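Local coordinates for beta-galactosidase (Bacillus circulans subsp. alkalophilus, PDB 3TTY), which hydrolyses terminal beta-D-galactose residues from beta-galactosides, probably through the TIM-barrel domain of a three-subunit glycoside hydrolase, at residues Y430-A433 with L434-N438; A420-Y423 with V424-V427. One frame throughout, in Å; residues are numbered along the deposited sequence.

Both contacts are local and lie on one helix, 423-435, in the trimerisation domain. Contact 2 comes first along the chain. It covers residues 420-427, where the loop after helix 405-413 turns into the helix. Contact 1 follows at residues 430-438, where the helix stops and the chain heads for strand 441-444, an outer strand of the mixed sheet. Their centres are about 16 Å apart. Apart from following one another along the helix, they do not touch. Together they describe how the two ends of one helix are closed. Both ends also meet helix 284-296, which follows the sixth strand of the TIM barrel, so one side of helix 423-435 packs against the barrel.

Contact 1: Y430-A433 with L434-N438; sequences YYDA and LYKQN
Asp432 lays its carboxylate against the end of the Lys436 side chain, one turn further along the last turns of helix 423-435. A Schellman motif closes this helix, with Asn438 at positive phi as its C-prime residue. Asp432 CG, anti to the backbone N (chi1 -160°), brings the carboxylate up to the Lys436 chain, although the side chain starts out pointing away from it. The extended lysine chain crosses it, and a salt bridge, weak as a hydrogen bond, joins Asp432 OD2 to Lys436 NZ at 3.2 Å. Lys436 CE lies equally near OD2. The other oxygen, OD1, is bonded to Ser285 of helix 284-296. With an alanine here, the Lys436 ammonium and the Ser285 hydroxyl would probably each lose this partner, and the lysine tip would be freer to swing.

Leu434 N to Tyr430 O is a weak bond, at 3.3 Å. Tyr435 N to Tyr431 O and Lys436 N to Asp432 O are both firm, at 2.8 Å each. Tyr431 and Tyr435 both pack on helix 284-296, while Ala433 and Leu434 rest on Ile598 of helix 591-604. In the Schellman motif Ile439 N bonds to Leu434 O, and Asn438 N to Tyr435 O at 3.0 Å. A water donates to Ala433 O at 2.9 Å and accepts from Gln437 NE2, which also bonds to Gln595 O.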
loop_
_atom_site.group_PDB
_atom_site.type_symbol
_atom_site.label_atom_id
_atom_site.label_comp_id
_atom_site.label_asym_id
_atom_site.label_seq_id
_atom_site.Cartn_x
_atom_site.Cartn_y
_atom_site.Cartn_z
ATOM N N TYR A 430 27.825 -4.044 -12.062
ATOM C CA TYR A 430 28.975 -4.463 -12.857
ATOM C C TYR A 430 29.158 -3.542 -14.054
ATOM O O TYR A 430 30.283 -3.181 -14.405
ATOM C CB TYR A 430 28.851 -5.934 -13.292
ATOM C CG TYR A 430 29.253 -6.895 -12.189
ATOM C CD1 TYR A 430 30.564 -7.360 -12.082
ATOM C CD2 TYR A 430 28.340 -7.300 -11.231
ATOM C CE1 TYR A 430 30.940 -8.212 -11.050
ATOM C CE2 TYR A 430 28.705 -8.149 -10.210
ATOM C CZ TYR A 430 30.000 -8.609 -10.124
ATOM O OH TYR A 430 30.350 -9.459 -9.092
ATOM N N TYR A 431 28.050 -3.156 -14.678
ATOM C CA TYR A 431 28.112 -2.245 -15.814
ATOM C C TYR A 431 28.664 -0.865 -15.412
ATOM O O TYR A 431 29.497 -0.307 -16.106
ATOM C CB TYR A 431 26.746 -2.105 -16.477
ATOM C CG TYR A 431 26.787 -1.306 -17.762
ATOM C CD1 TYR A 431 27.042 -1.928 -18.981
ATOM C CD2 TYR A 431 26.584 0.075 -17.758
ATOM C CE1 TYR A 431 27.077 -1.204 -20.162
ATOM C CE2 TYR A 431 26.617 0.805 -18.936
ATOM C CZ TYR A 431 26.869 0.165 -20.129
ATOM O OH TYR A 431 26.914 0.882 -21.293
ATOM N N ASP A 432 28.183 -0.344 -14.286
ATOM C CA ASP A 432 28.638 0.922 -13.719
ATOM C C ASP A 432 30.155 0.915 -13.579
ATOM O O ASP A 432 30.838 1.818 -14.058
ATOM C CB ASP A 432 27.999 1.107 -12.344
ATOM C CG ASP A 432 27.994 2.551 -11.874
ATOM O OD1 ASP A 432 27.784 3.462 -12.704
ATOM O OD2 ASP A 432 28.181 2.775 -10.653
ATOM N N ALA A 433 30.676 -0.122 -12.933
ATOM C CA ALA A 433 32.105 -0.253 -12.694
ATOM C C ALA A 433 32.905 -0.131 -13.986
ATOM O O ALA A 433 33.993 0.443 -13.995
ATOM C CB ALA A 433 32.414 -1.585 -11.991
ATOM N N LEU A 434 32.372 -0.675 -15.074
ATOM C CA LEU A 434 33.034 -0.548 -16.368
ATOM C C LEU A 434 32.873 0.883 -16.878
ATOM O O LEU A 434 33.841 1.517 -17.298
ATOM C CB LEU A 434 32.467 -1.555 -17.367
ATOM C CG LEU A 434 32.843 -3.030 -17.114
ATOM C CD1 LEU A 434 31.764 -3.975 -17.612
ATOM C CD2 LEU A 434 34.169 -3.370 -17.772
ATOM N N TYR A 435 31.639 1.380 -16.818
ATOM C CA TYR A 435 31.297 2.734 -17.233
ATOM C C TYR A 435 32.279 3.740 -16.639
ATOM O O TYR A 435 32.812 4.579 -17.353
ATOM C CB TYR A 435 29.856 3.033 -16.806
ATOM C CG TYR A 435 29.347 4.448 -16.957
ATOM C CD1 TYR A 435 28.616 4.829 -18.077
ATOM C CD2 TYR A 435 29.526 5.384 -15.945
ATOM C CE1 TYR A 435 28.113 6.121 -18.211
ATOM C CE2 TYR A 435 29.036 6.685 -16.065
ATOM C CZ TYR A 435 28.326 7.041 -17.204
ATOM O OH TYR A 435 27.825 8.315 -17.335
ATOM N N LYS A 436 32.531 3.634 -15.339
ATOM C CA LYS A 436 33.381 4.596 -14.643
ATOM C C LYS A 436 34.829 4.604 -15.114
ATOM O O LYS A 436 35.580 5.525 -14.798
ATOM C CB LYS A 436 33.344 4.348 -13.141
ATOM C CG LYS A 436 32.052 4.765 -12.482
ATOM C CD LYS A 436 32.029 4.298 -11.031
ATOM C CE LYS A 436 30.746 4.735 -10.340
ATOM N NZ LYS A 436 30.562 4.060 -9.015
ATOM N N GLN A 437 35.220 3.580 -15.861
ATOM C CA GLN A 437 36.593 3.471 -16.316
ATOM C C GLN A 437 36.665 3.612 -17.826
ATOM O O GLN A 437 37.728 3.451 -18.417
ATOM C CB GLN A 437 37.230 2.152 -15.846
ATOM C CG GLN A 437 37.201 1.999 -14.325
ATOM C CD GLN A 437 37.767 0.669 -13.841
ATOM O OE1 GLN A 437 38.567 0.036 -14.529
ATOM N NE2 GLN A 437 37.355 0.245 -12.651
ATOM N N ASN A 438 35.530 3.938 -18.439
ATOM C CA ASN A 438 35.470 4.109 -19.884
ATOM C C ASN A 438 35.937 2.843 -20.615
ATOM O O ASN A 438 36.572 2.910 -21.671
ATOM C CB ASN A 438 36.284 5.336 -20.329
ATOM C CG ASN A 438 35.835 6.627 -19.640
ATOM O OD1 ASN A 438 34.641 6.853 -19.423
ATOM N ND2 ASN A 438 36.794 7.472 -19.287
HETATM O O HOH W 1 35.083 1.516 -11.511
#

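Contact 2: A420-Y423 with V424-V427; sequences ALNY and VNEV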
loop_
_atom_site.group_PDB
_atom_site.type_symbol
_atom_site.label_atom_id
_atom_site.label_comp_id
_atom_site.label_asym_id
_atom_site.label_seq_id
_atom_site.Cartn_x
_atom_site.Cartn_y
_atom_site.Cartn_z
ATOM N N ALA A 420 15.636 -8.462 -1.057
ATOM C CA ALA A 420 16.627 -7.413 -1.328
ATOM C C ALA A 420 17.480 -7.733 -2.552
ATOM O O ALA A 420 18.335 -6.943 -2.939
ATOM C CB ALA A 420 17.512 -7.159 -0.118
ATOM N N LEU A 421 17.242 -8.887 -3.165
ATOM C CA LEU A 421 17.915 -9.216 -4.423
ATOM C C LEU A 421 17.159 -8.605 -5.581
ATOM O O LEU A 421 15.982 -8.897 -5.805
ATOM C CB LEU A 421 18.067 -10.732 -4.621
ATOM C CG LEU A 421 18.714 -11.183 -5.938
ATOM C CD1 LEU A 421 20.128 -10.625 -6.093
ATOM C CD2 LEU A 421 18.697 -12.719 -6.088
ATOM N N ASN A 422 17.837 -7.728 -6.302
ATOM C CA ASN A 422 17.261 -7.107 -7.481
ATOM C C ASN A 422 18.183 -7.378 -8.658
ATOM O O ASN A 422 19.320 -6.891 -8.694
ATOM C CB ASN A 422 17.088 -5.603 -7.237
ATOM C CG ASN A 422 16.513 -4.874 -8.433
ATOM O OD1 ASN A 422 17.068 -4.918 -9.533
ATOM N ND2 ASN A 422 15.393 -4.188 -8.222
ATOM N N TYR A 423 17.704 -8.185 -9.601
ATOM C CA TYR A 423 18.526 -8.649 -10.724
ATOM C C TYR A 423 19.161 -7.506 -11.494
ATOM O O TYR A 423 20.387 -7.462 -11.663
ATOM C CB TYR A 423 17.699 -9.518 -11.670
ATOM C CG TYR A 423 18.421 -10.024 -12.908
ATOM C CD1 TYR A 423 19.672 -10.615 -12.824
ATOM C CD2 TYR A 423 17.814 -9.956 -14.159
ATOM C CE1 TYR A 423 20.317 -11.106 -13.958
ATOM C CE2 TYR A 423 18.435 -10.445 -15.290
ATOM C CZ TYR A 423 19.688 -11.018 -15.184
ATOM O OH TYR A 423 20.313 -11.479 -16.316
ATOM N N VAL A 424 18.328 -6.585 -11.963
ATOM C CA VAL A 424 18.825 -5.471 -12.757
ATOM C C VAL A 424 19.834 -4.627 -11.975
ATOM O O VAL A 424 20.861 -4.209 -12.533
ATOM C CB VAL A 424 17.676 -4.600 -13.338
ATOM C CG1 VAL A 424 18.225 -3.357 -13.985
ATOM C CG2 VAL A 424 16.852 -5.409 -14.344
ATOM N N ASN A 425 19.570 -4.395 -10.690
ATOM C CA ASN A 425 20.515 -3.635 -9.866
ATOM C C ASN A 425 21.906 -4.283 -9.872
ATOM O O ASN A 425 22.922 -3.597 -10.029
ATOM C CB ASN A 425 20.018 -3.466 -8.419
ATOM C CG ASN A 425 18.971 -2.357 -8.274
ATOM O OD1 ASN A 425 18.359 -2.203 -7.212
ATOM N ND2 ASN A 425 18.754 -1.590 -9.341
ATOM N N GLU A 426 21.947 -5.602 -9.690
ATOM C CA GLU A 426 23.210 -6.340 -9.719
ATOM C C GLU A 426 23.877 -6.244 -11.081
ATOM O O GLU A 426 25.070 -5.985 -11.157
ATOM C CB GLU A 426 23.013 -7.804 -9.323
ATOM C CG GLU A 426 22.436 -7.979 -7.939
ATOM C CD GLU A 426 23.326 -7.386 -6.852
ATOM O OE1 GLU A 426 24.522 -7.757 -6.762
ATOM O OE2 GLU A 426 22.825 -6.538 -6.084
ATOM N N VAL A 427 23.118 -6.435 -12.156
ATOM C CA VAL A 427 23.713 -6.326 -13.485
ATOM C C VAL A 427 24.331 -4.933 -13.654
ATOM O O VAL A 427 25.447 -4.795 -14.157
ATOM C CB VAL A 427 22.701 -6.620 -14.628
ATOM C CG1 VAL A 427 23.304 -6.256 -15.980
ATOM C CG2 VAL A 427 22.290 -8.091 -14.635
HETATM O O HOH W 2 20.339 -6.297 -5.643
#
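Asn422 reaches forward over the first turn of helix 423-435, its side chain lying against that of Asn425. Its CB sits 3.6 Å from Asn425 OD1. CG comes next, held anti to the backbone N (chi1 179°), and meets the carboxamide of Asn425. The two amide groups stack with their planes 15° apart, and the CG atoms of Asn422 and Asn425 are 3.5 Å from each other. At the tip, Asn422 OD1 accepts from Asn425 N at 2.8 Å. This bond is nearly straight at the hydrogen (165°), but the donor is tilted out of the plane of the side-chain carbonyl. Asn422 ND2, the other branch of the amide, is 3.7 Å from Asn425 OD1, a stacking contact between the amides.

The main chain of Asn422 joins in. Its carbonyl O takes Glu426 N at 3.1 Å, the first regular bond of the helix, and Val427 N repeats the step to Tyr423 O. Glu426 bends back toward the loop. A water accepts from Asn422 N and lies very close to Glu426 OE2, a leg that is doubtful. OE2 also pairs with Lys429, and OE1 bonds to Ser588. Leu421 CD1 touches Glu426 CG from the loop side.

Tyr423, the next residue, places its ring alongside Val427. One face of the ring receives Val427 CG2 in a CH-pi contact, 4.1 Å from the ring centroid. Tyr423 CE1 is the ring atom nearest to that methyl, at 3.7 Å. The ring also packs on helix 405-413, and its OH bonds to Asp404 N. Ala420, further back in the loop, packs on Tyr318 of the second subunit. An asparagine whose side-chain oxygen receives the third amide after it is a classical helix N-cap.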